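Local coordinates for protein probable CoA-transferase alpha subunit (Rhodococcus jostii, PDB 6COJ) that probably acts as the alpha subunit of a CoA-transferase-family enzyme and binds a bulky spiro-lactone CoA thioester in its ligand pocket, at residues A[216-221]-A[258-263]; A[182-187]-A[235-240]; A[113-118]-A[170-175]; A[122-127]-A[207-212]. The protein carries 1 engineered substitution. All coordinates share one frame; numbering follows the deposited sequence.

Interaction 1 (A[216-221]-A[258-263]); sequences SVERVV and GDSYGR
E218 and Y261 meet through a single short hydrogen bond, the phenol OH of Y261 donating to OE1 of E218 at 2.6 Å. OE1 takes it on its syn side, with the donor 35° out of the carboxylate plane. The carboxylate and the phenol ring are turned 76° against each other, and OE2 lies in the ring plane at its edge, 3.4 Å from CE2 of Y261. CG of E218 sits beside the backbone N (chi1 -65°), and the bend at chi2 turns the carboxylate to the phenol. S260 adds a looser touch, its OG 3.8 Å from CG of E218, while its hydroxyl finds its polar partner in N185. Both carboxylate oxygens are engaged further, OE1 by NE2 of H183 and OE2 by the backbone N of N250; the phenol oxygen also hydrogen-bonds with the N of A252. An alanine in place of E218 would probably leave H183 without this acceptor and the Y261 ring held at its oxygen by A252 alone among the partners named. With three donors gathered round it, the carboxylate is likely to be ionised, and its bond to Y261 ties the 258-263 loop to the 216-221 segment.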
# COMPACT_ATOMS: atom_id res chain seq x y z
N SER A 216 0.33 -10.17 20.25
CA SER A 216 -0.52 -11.08 20.99
C SER A 216 -1.58 -11.62 20.04
O SER A 216 -2.01 -10.92 19.12
CB SER A 216 -1.12 -10.41 22.23
OG SER A 216 -1.86 -9.24 21.90
N VAL A 217 -1.97 -12.88 20.23
CA VAL A 217 -2.95 -13.52 19.35
C VAL A 217 -3.98 -14.24 20.21
O VAL A 217 -3.68 -14.70 21.31
CB VAL A 217 -2.33 -14.51 18.33
CG1 VAL A 217 -1.43 -13.78 17.36
CG2 VAL A 217 -1.56 -15.60 19.06
N GLU A 218 -5.20 -14.37 19.67
CA GLU A 218 -6.23 -15.12 20.38
C GLU A 218 -5.82 -16.57 20.60
O GLU A 218 -6.15 -17.18 21.63
CB GLU A 218 -7.56 -15.10 19.63
CG GLU A 218 -8.24 -13.75 19.51
CD GLU A 218 -8.72 -13.24 20.86
OE1 GLU A 218 -8.47 -12.06 21.15
OE2 GLU A 218 -9.29 -14.04 21.64
N ARG A 219 -5.12 -17.16 19.64
CA ARG A 219 -4.73 -18.56 19.70
C ARG A 219 -3.47 -18.74 18.87
O ARG A 219 -3.35 -18.18 17.77
CB ARG A 219 -5.84 -19.46 19.15
CG ARG A 219 -5.54 -20.95 19.25
CD ARG A 219 -6.66 -21.78 18.63
NE ARG A 219 -7.95 -21.49 19.25
CZ ARG A 219 -8.46 -22.19 20.26
NH1 ARG A 219 -7.79 -23.21 20.78
NH2 ARG A 219 -9.65 -21.85 20.76
N VAL A 220 -2.53 -19.52 19.40
CA VAL A 220 -1.35 -19.94 18.67
C VAL A 220 -1.63 -21.32 18.09
O VAL A 220 -2.08 -22.22 18.81
CB VAL A 220 -0.11 -19.96 19.58
CG1 VAL A 220 1.08 -20.56 18.84
CG2 VAL A 220 0.23 -18.57 20.04
N VAL A 221 -1.37 -21.47 16.79
CA VAL A 221 -1.59 -22.72 16.07
C VAL A 221 -0.33 -23.03 15.27
O VAL A 221 0.55 -22.20 15.12
CB VAL A 221 -2.82 -22.63 15.14
CG1 VAL A 221 -4.08 -22.33 15.95
CG2 VAL A 221 -2.59 -21.55 14.09
N GLY A 258 -12.59 -8.23 15.37
CA GLY A 258 -12.93 -8.88 14.12
C GLY A 258 -13.96 -9.96 14.34
O GLY A 258 -14.97 -9.75 15.03
N ASP A 259 -13.69 -11.15 13.77
CA ASP A 259 -14.60 -12.29 13.86
C ASP A 259 -14.62 -12.93 15.24
O ASP A 259 -15.53 -13.74 15.52
CB ASP A 259 -14.17 -13.38 12.88
CG ASP A 259 -14.61 -13.11 11.46
OD1 ASP A 259 -15.44 -12.19 11.26
OD2 ASP A 259 -14.13 -13.82 10.55
N SER A 260 -13.65 -12.64 16.11
CA SER A 260 -13.55 -13.35 17.38
C SER A 260 -14.61 -12.90 18.36
O SER A 260 -15.24 -13.73 19.04
CB SER A 260 -12.15 -13.17 17.98
OG SER A 260 -11.16 -13.74 17.13
N TYR A 261 -14.82 -11.59 18.49
CA TYR A 261 -15.84 -11.03 19.36
C TYR A 261 -16.01 -9.56 19.04
O TYR A 261 -15.12 -8.92 18.45
CB TYR A 261 -15.50 -11.22 20.86
CG TYR A 261 -14.05 -10.95 21.23
CD1 TYR A 261 -13.61 -9.67 21.55
CD2 TYR A 261 -13.13 -11.98 21.27
CE1 TYR A 261 -12.28 -9.43 21.90
CE2 TYR A 261 -11.79 -11.75 21.60
CZ TYR A 261 -11.38 -10.48 21.92
OH TYR A 261 -10.06 -10.25 22.25
N GLY A 262 -17.17 -9.03 19.42
CA GLY A 262 -17.42 -7.61 19.34
C GLY A 262 -16.95 -6.86 20.58
O GLY A 262 -16.34 -7.43 21.49
N ARG A 263 -17.22 -5.56 20.59
CA ARG A 263 -16.84 -4.74 21.73
C ARG A 263 -17.71 -5.06 22.93
O ARG A 263 -18.92 -5.27 22.81
CB ARG A 263 -16.98 -3.26 21.36
CG ARG A 263 -16.56 -2.28 22.46
CD ARG A 263 -16.66 -0.82 21.99
NE ARG A 263 -15.84 -0.59 20.80
CZ ARG A 263 -16.33 -0.39 19.58
NH1 ARG A 263 -17.64 -0.36 19.38
NH2 ARG A 263 -15.51 -0.20 18.56

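Interaction 2 (A[182-187]-A[235-240]); sequences VHLNLG and LILNRM
I236 opens the contact with its outermost methyl, CD1 resting 4.0 Å from CD2 of L184. Its CG1 branch lies between the backbone N and the carbonyl carbon (chi1 66°) and then runs extended, which carries CD1 across to the leucine even though the CB itself does not face that way. L237 follows and does point at the other strand: its CD1 comes to 3.6 Å from CD1 of L184 and, more loosely, to 4.3 Å from CG2 of V182. The two methyls of L184 are thus divided, CD2 for I236 and CD1 for L237. I236 and L237 both face A193 in a classic beta bulge, consistent with two successive residues reaching L184. At N238 the strand gives way to an Asx turn, OD1 accepting from the N of M240 at 3.0 Å. R239 serves the subunit interface, its guanidinium pairing with an acidic side chain of a neighbouring, different protein chain. Strands 182-184 and 235-237 run nearly antiparallel, at 159°, but their axes stay 10.2 Å apart and only side chains bridge them. C207 of helix 203-208 and V215 of strand 213-217 touch both V182 and L237, so this apolar cluster fills the space between the large parallel sheet, that helix and the small antiparallel sheet.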
# COMPACT_ATOMS: atom_id res chain seq x y z
N VAL A 182 0.88 -5.19 18.94
CA VAL A 182 -0.30 -5.42 18.11
C VAL A 182 -0.97 -6.70 18.57
O VAL A 182 -0.34 -7.58 19.15
CB VAL A 182 0.03 -5.49 16.60
CG1 VAL A 182 0.70 -4.19 16.12
CG2 VAL A 182 0.91 -6.70 16.29
N HIS A 183 -2.28 -6.80 18.31
CA HIS A 183 -3.07 -7.99 18.64
C HIS A 183 -3.77 -8.49 17.38
O HIS A 183 -4.44 -7.71 16.69
CB HIS A 183 -4.14 -7.67 19.68
CG HIS A 183 -4.90 -8.87 20.14
ND1 HIS A 183 -4.39 -9.75 21.08
CD2 HIS A 183 -6.11 -9.35 19.79
CE1 HIS A 183 -5.26 -10.71 21.29
NE2 HIS A 183 -6.32 -10.50 20.53
N LEU A 184 -3.65 -9.78 17.11
CA LEU A 184 -4.25 -10.39 15.94
C LEU A 184 -5.03 -11.64 16.33
O LEU A 184 -5.00 -12.10 17.47
CB LEU A 184 -3.19 -10.70 14.86
CG LEU A 184 -2.75 -9.43 14.13
CD1 LEU A 184 -1.48 -9.66 13.33
CD2 LEU A 184 -3.86 -8.92 13.19
N ASN A 185 -5.76 -12.20 15.37
CA ASN A 185 -6.68 -13.27 15.71
C ASN A 185 -6.01 -14.64 15.79
O ASN A 185 -6.46 -15.49 16.56
CB ASN A 185 -7.87 -13.30 14.76
CG ASN A 185 -8.67 -12.01 14.81
OD1 ASN A 185 -9.62 -11.88 15.60
ND2 ASN A 185 -8.28 -11.05 14.00
N LEU A 186 -4.98 -14.87 15.00
CA LEU A 186 -4.41 -16.20 14.90
C LEU A 186 -2.95 -16.05 14.50
O LEU A 186 -2.61 -15.16 13.72
CB LEU A 186 -5.14 -16.99 13.80
CG LEU A 186 -5.06 -18.50 13.83
CD1 LEU A 186 -5.65 -19.04 15.14
CD2 LEU A 186 -5.84 -19.03 12.65
N GLY A 187 -2.10 -16.91 15.02
CA GLY A 187 -0.70 -16.86 14.64
C GLY A 187 0.01 -18.13 15.04
O GLY A 187 -0.51 -18.93 15.82
N LEU A 235 -2.84 -13.01 5.81
CA LEU A 235 -1.57 -13.30 6.46
C LEU A 235 -0.71 -12.04 6.43
O LEU A 235 0.17 -11.88 5.59
CB LEU A 235 -0.86 -14.48 5.78
CG LEU A 235 -1.63 -15.81 5.74
CD1 LEU A 235 -0.95 -16.81 4.82
CD2 LEU A 235 -1.75 -16.38 7.15
N ILE A 236 -1.01 -11.13 7.35
CA ILE A 236 -0.41 -9.80 7.29
C ILE A 236 0.96 -9.70 7.96
O ILE A 236 1.70 -8.76 7.67
CB ILE A 236 -1.34 -8.65 7.72
CG1 ILE A 236 -1.70 -8.76 9.21
CG2 ILE A 236 -2.60 -8.60 6.82
CD1 ILE A 236 -2.41 -7.51 9.74
N LEU A 237 1.31 -10.62 8.86
CA LEU A 237 2.65 -10.64 9.43
C LEU A 237 3.37 -11.90 8.98
O LEU A 237 2.81 -13.00 9.03
CB LEU A 237 2.61 -10.60 10.96
CG LEU A 237 1.85 -9.46 11.63
CD1 LEU A 237 2.09 -9.45 13.14
CD2 LEU A 237 2.21 -8.11 11.06
N ASN A 238 4.62 -11.73 8.57
CA ASN A 238 5.53 -12.84 8.31
C ASN A 238 6.61 -12.85 9.39
O ASN A 238 6.65 -11.99 10.27
CB ASN A 238 6.06 -12.79 6.87
CG ASN A 238 6.92 -11.58 6.59
OD1 ASN A 238 7.78 -11.21 7.40
ND2 ASN A 238 6.69 -10.93 5.46
N ARG A 239 7.51 -13.84 9.32
CA ARG A 239 8.45 -14.04 10.43
C ARG A 239 9.43 -12.88 10.58
O ARG A 239 9.96 -12.69 11.68
CB ARG A 239 9.21 -15.36 10.28
CG ARG A 239 8.37 -16.59 10.51
CD ARG A 239 9.22 -17.87 10.48
NE ARG A 239 9.66 -18.21 9.12
CZ ARG A 239 10.91 -18.09 8.68
NH1 ARG A 239 11.87 -17.64 9.47
NH2 ARG A 239 11.18 -18.43 7.42
N MET A 240 9.69 -12.11 9.52
CA MET A 240 10.61 -10.98 9.59
C MET A 240 9.99 -9.77 10.26
O MET A 240 10.66 -8.73 10.33
CB MET A 240 11.01 -10.51 8.20
CG MET A 240 11.46 -11.58 7.31
SD MET A 240 12.24 -10.89 5.88
CE MET A 240 10.84 -10.39 4.90

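Interaction 3 (A[113-118]-A[170-175]); sequences REMDAG and IAMPAL. Engineered in segment 113-118: A117 (natural residue Glu).
M115 and M172 make the apolar heart of this contact, their side chains crossing at about a right angle so that SD of M115 faces the terminal methyl CE of M172 at 3.6 Å. The thioether of M115 bends at chi3 (99°), which swings its own CE away from that meeting point and towards L175, where it lies 4.2 Å from CD1. One methionine therefore serves two partners, sulfur to one and methyl to the other. No polar bond crosses between the segments. Within 113-118, D116 is the N-cap of helix 117-128: its OD2 accepts from the N of G118 at 2.7 Å, a bond bent to 137° at the hydrogen, with the donor standing 50° out of the carboxylate plane. The other oxygen, OD1, bonds to the backbone of a neighbouring, different protein chain, which holds the capping group from its far end. Right after the cap comes A117, an engineered residue replacing the natural glutamate; it touches the bound CoA thioester, whereas the side chain of M115 is about 10 Å from that ligand. Strand 168-173 also borders a second copy of this protein, through a hydrogen bond from Y159 of that subunit to A171 O. Around the methionine pair, Y85 of strand 81-86 and W148 of helix 144-148 pack on M115, and M119 and C122 of helix 117-128 pack on M172. The cluster thus joins strand 111-114, outermost of the parallel sheet within this chain, the start of that helix and the three-stranded antiparallel sheet.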
# COMPACT_ATOMS: atom_id res chain seq x y z
N ARG A 113 1.76 15.54 19.42
CA ARG A 113 1.97 15.77 17.99
C ARG A 113 0.76 15.20 17.27
O ARG A 113 0.85 14.22 16.51
CB ARG A 113 3.29 15.17 17.53
CG ARG A 113 4.51 15.79 18.20
CD ARG A 113 4.68 17.29 17.87
NE ARG A 113 5.84 17.84 18.55
CZ ARG A 113 5.80 18.42 19.74
NH1 ARG A 113 4.64 18.55 20.38
NH2 ARG A 113 6.92 18.89 20.29
N GLU A 114 -0.38 15.83 17.53
CA GLU A 114 -1.63 15.48 16.88
C GLU A 114 -1.51 15.73 15.38
O GLU A 114 -0.85 16.69 14.95
CB GLU A 114 -2.73 16.36 17.50
CG GLU A 114 -4.13 16.08 17.00
CD GLU A 114 -5.18 16.78 17.83
OE1 GLU A 114 -5.08 16.73 19.07
OE2 GLU A 114 -6.10 17.39 17.24
N MET A 115 -2.11 14.86 14.58
CA MET A 115 -1.94 14.96 13.14
C MET A 115 -3.18 14.42 12.45
O MET A 115 -4.00 13.72 13.05
CB MET A 115 -0.69 14.20 12.68
CG MET A 115 -0.81 12.69 12.81
SD MET A 115 0.74 11.84 12.43
CE MET A 115 1.37 11.54 14.09
N ASP A 116 -3.31 14.75 11.16
CA ASP A 116 -4.39 14.15 10.38
C ASP A 116 -4.26 12.63 10.39
O ASP A 116 -3.15 12.08 10.41
CB ASP A 116 -4.35 14.67 8.94
CG ASP A 116 -5.34 13.96 8.05
OD1 ASP A 116 -6.52 14.37 8.02
OD2 ASP A 116 -4.94 12.98 7.40
N ALA A 117 -5.39 11.93 10.42
CA ALA A 117 -5.34 10.47 10.52
C ALA A 117 -4.53 9.84 9.39
O ALA A 117 -3.84 8.83 9.60
CB ALA A 117 -6.75 9.89 10.59
N GLY A 118 -4.58 10.42 8.19
CA GLY A 118 -3.79 9.87 7.09
C GLY A 118 -2.31 10.07 7.25
O GLY A 118 -1.52 9.33 6.63
N ILE A 170 3.40 18.80 2.77
CA ILE A 170 3.92 18.38 4.07
C ILE A 170 4.95 17.28 3.84
O ILE A 170 4.70 16.33 3.10
CB ILE A 170 2.78 17.86 4.97
CG1 ILE A 170 1.71 18.93 5.19
CG2 ILE A 170 3.34 17.33 6.28
CD1 ILE A 170 2.18 20.14 6.00
N ALA A 171 6.11 17.41 4.48
CA ALA A 171 7.06 16.30 4.53
C ALA A 171 6.77 15.55 5.82
O ALA A 171 7.22 15.93 6.90
CB ALA A 171 8.49 16.83 4.52
N MET A 172 5.95 14.50 5.74
CA MET A 172 5.66 13.74 6.94
C MET A 172 6.91 12.97 7.36
O MET A 172 7.38 12.12 6.59
CB MET A 172 4.52 12.77 6.67
CG MET A 172 4.20 11.90 7.87
SD MET A 172 3.61 12.88 9.27
CE MET A 172 3.83 11.66 10.55
N PRO A 173 7.48 13.23 8.53
CA PRO A 173 8.67 12.47 8.93
C PRO A 173 8.31 11.03 9.25
O PRO A 173 7.18 10.70 9.64
CB PRO A 173 9.13 13.20 10.20
CG PRO A 173 7.84 13.73 10.78
CD PRO A 173 7.04 14.17 9.57
N ALA A 174 9.30 10.15 9.10
CA ALA A 174 9.11 8.76 9.47
C ALA A 174 8.76 8.63 10.94
O ALA A 174 9.37 9.28 11.81
CB ALA A 174 10.39 7.97 9.18
N LEU A 175 7.76 7.80 11.23
CA LEU A 175 7.41 7.45 12.61
C LEU A 175 8.14 6.17 13.01
O LEU A 175 7.56 5.09 13.14
CB LEU A 175 5.89 7.33 12.75
CG LEU A 175 5.11 8.63 12.54
CD1 LEU A 175 3.61 8.37 12.44
CD2 LEU A 175 5.41 9.63 13.65

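Interaction 4 (A[122-127]-A[207-212]); sequences CGLEAA and CAAAEK
A127 and A209 set the two segments close together: their CB atoms are 3.6 Å apart and the CA atoms 4.9 Å apart, a separation that small side chains permit. L124, one turn earlier on helix 117-128, closes in on the same methyl, its CD2 lying 3.8 Å from CB of A209. CG of L124 is anti to the carbonyl carbon (chi1 -66°) and CD1 continues the chain, so that CD2, the side branch, is the one that turns to the A209 methyl. That methyl is therefore gripped by two apolar groups from successive turns of the helix, and all three residues are buried. The packing thins towards A208. Its side chain is partly exposed and keeps 5.8 Å from the other segment, and the backbone oxygens of A127 and A208 are merely near each other, at 4.4 Å, with no hydrogen bond joining the segments. E125 turns its CB away from the contact, and E211, further along, is exposed. L205 and Y206 of helix 203-208 also pack on L124, while L177 of strand 177-184 packs on A209 and its backbone bonds to A209 and E211. Helix 203-208 ends here and the chain moves on into strand 213-217, the parallel neighbour of strand 177-184. Helix 117-128, for its part, follows strand 111-114. Helix 117-128 packing on helix 203-208 and on the turn that follows it, beside a parallel sheet, is consistent with the Rossmann-like alpha/beta fold to which the CoA-transferase family belongs.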
# COMPACT_ATOMS: atom_id res chain seq x y z
N CYS A 122 0.95 7.48 6.70
CA CYS A 122 2.07 7.96 5.91
C CYS A 122 3.39 7.85 6.67
O CYS A 122 4.39 7.35 6.14
CB CYS A 122 1.78 9.40 5.51
SG CYS A 122 3.01 10.20 4.50
N GLY A 123 3.41 8.32 7.92
CA GLY A 123 4.63 8.26 8.70
C GLY A 123 5.10 6.84 8.97
O GLY A 123 6.30 6.56 8.98
N LEU A 124 4.15 5.92 9.19
CA LEU A 124 4.53 4.52 9.39
C LEU A 124 5.07 3.93 8.10
O LEU A 124 6.04 3.17 8.12
CB LEU A 124 3.34 3.71 9.89
CG LEU A 124 2.83 4.06 11.29
CD1 LEU A 124 1.52 3.32 11.54
CD2 LEU A 124 3.86 3.68 12.34
N GLU A 125 4.46 4.28 6.96
CA GLU A 125 4.97 3.82 5.67
C GLU A 125 6.39 4.33 5.42
O GLU A 125 7.23 3.60 4.86
CB GLU A 125 4.02 4.26 4.56
CG GLU A 125 2.77 3.40 4.44
CD GLU A 125 1.76 3.96 3.45
OE1 GLU A 125 1.80 5.17 3.15
OE2 GLU A 125 0.92 3.17 2.96
N ALA A 126 6.67 5.58 5.78
CA ALA A 126 8.02 6.10 5.60
C ALA A 126 9.02 5.29 6.43
O ALA A 126 10.07 4.87 5.92
CB ALA A 126 8.08 7.59 5.95
N ALA A 127 8.69 5.04 7.70
CA ALA A 127 9.57 4.23 8.54
C ALA A 127 9.74 2.82 7.97
O ALA A 127 10.85 2.28 7.97
CB ALA A 127 9.01 4.17 9.96
N CYS A 207 4.38 -2.96 12.85
CA CYS A 207 5.49 -3.89 12.98
C CYS A 207 6.64 -3.50 12.06
O CYS A 207 7.81 -3.52 12.48
CB CYS A 207 5.03 -5.31 12.69
SG CYS A 207 4.01 -6.00 14.00
N ALA A 208 6.33 -3.12 10.82
CA ALA A 208 7.38 -2.78 9.86
C ALA A 208 8.14 -1.52 10.27
O ALA A 208 9.29 -1.34 9.86
CB ALA A 208 6.79 -2.62 8.46
N ALA A 209 7.53 -0.64 11.06
CA ALA A 209 8.14 0.61 11.48
C ALA A 209 8.96 0.49 12.76
O ALA A 209 9.58 1.48 13.16
CB ALA A 209 7.06 1.68 11.69
N ALA A 210 8.99 -0.68 13.39
CA ALA A 210 9.52 -0.83 14.74
C ALA A 210 10.76 -1.72 14.77
O ALA A 210 10.97 -2.58 13.91
CB ALA A 210 8.46 -1.43 15.67
N GLU A 211 11.55 -1.53 15.83
CA GLU A 211 12.71 -2.37 16.09
C GLU A 211 12.33 -3.68 16.77
O GLU A 211 12.76 -4.76 16.34
CB GLU A 211 13.70 -1.61 16.96
CG GLU A 211 14.98 -2.34 17.28
CD GLU A 211 15.90 -2.47 16.08
OE1 GLU A 211 16.78 -3.36 16.10
OE2 GLU A 211 15.73 -1.69 15.12
N LYS A 212 11.54 -3.61 17.84
CA LYS A 212 11.09 -4.78 18.59
C LYS A 212 9.58 -4.92 18.43
O LYS A 212 8.84 -3.96 18.66
CB LYS A 212 11.40 -4.63 20.08
CG LYS A 212 12.85 -4.43 20.44
CD LYS A 212 12.98 -4.17 21.94
CE LYS A 212 14.31 -3.55 22.31
NZ LYS A 212 15.46 -4.41 21.92

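How the interactions relate
Interactions 2, 3 and 4 are buried and apolar, whereas interaction 1 lies at the surface and rests on a hydrogen-bonded carboxylate, probably charged. Interactions 1 and 2 share neighbouring strands of the parallel sheet and meet at H183. Interactions 3 and 4 both use helix 117-128, joined by a probable hydrogen bond from L175 N to G123 O. C207 joins interaction 4 to interaction 2, so that the three buried contacts form a chain along the fold. Interactions 1 and 3 lie on opposite sides of the chain's centre, about 30 Å apart between centres; interaction 3 includes a residue of the ligand pocket.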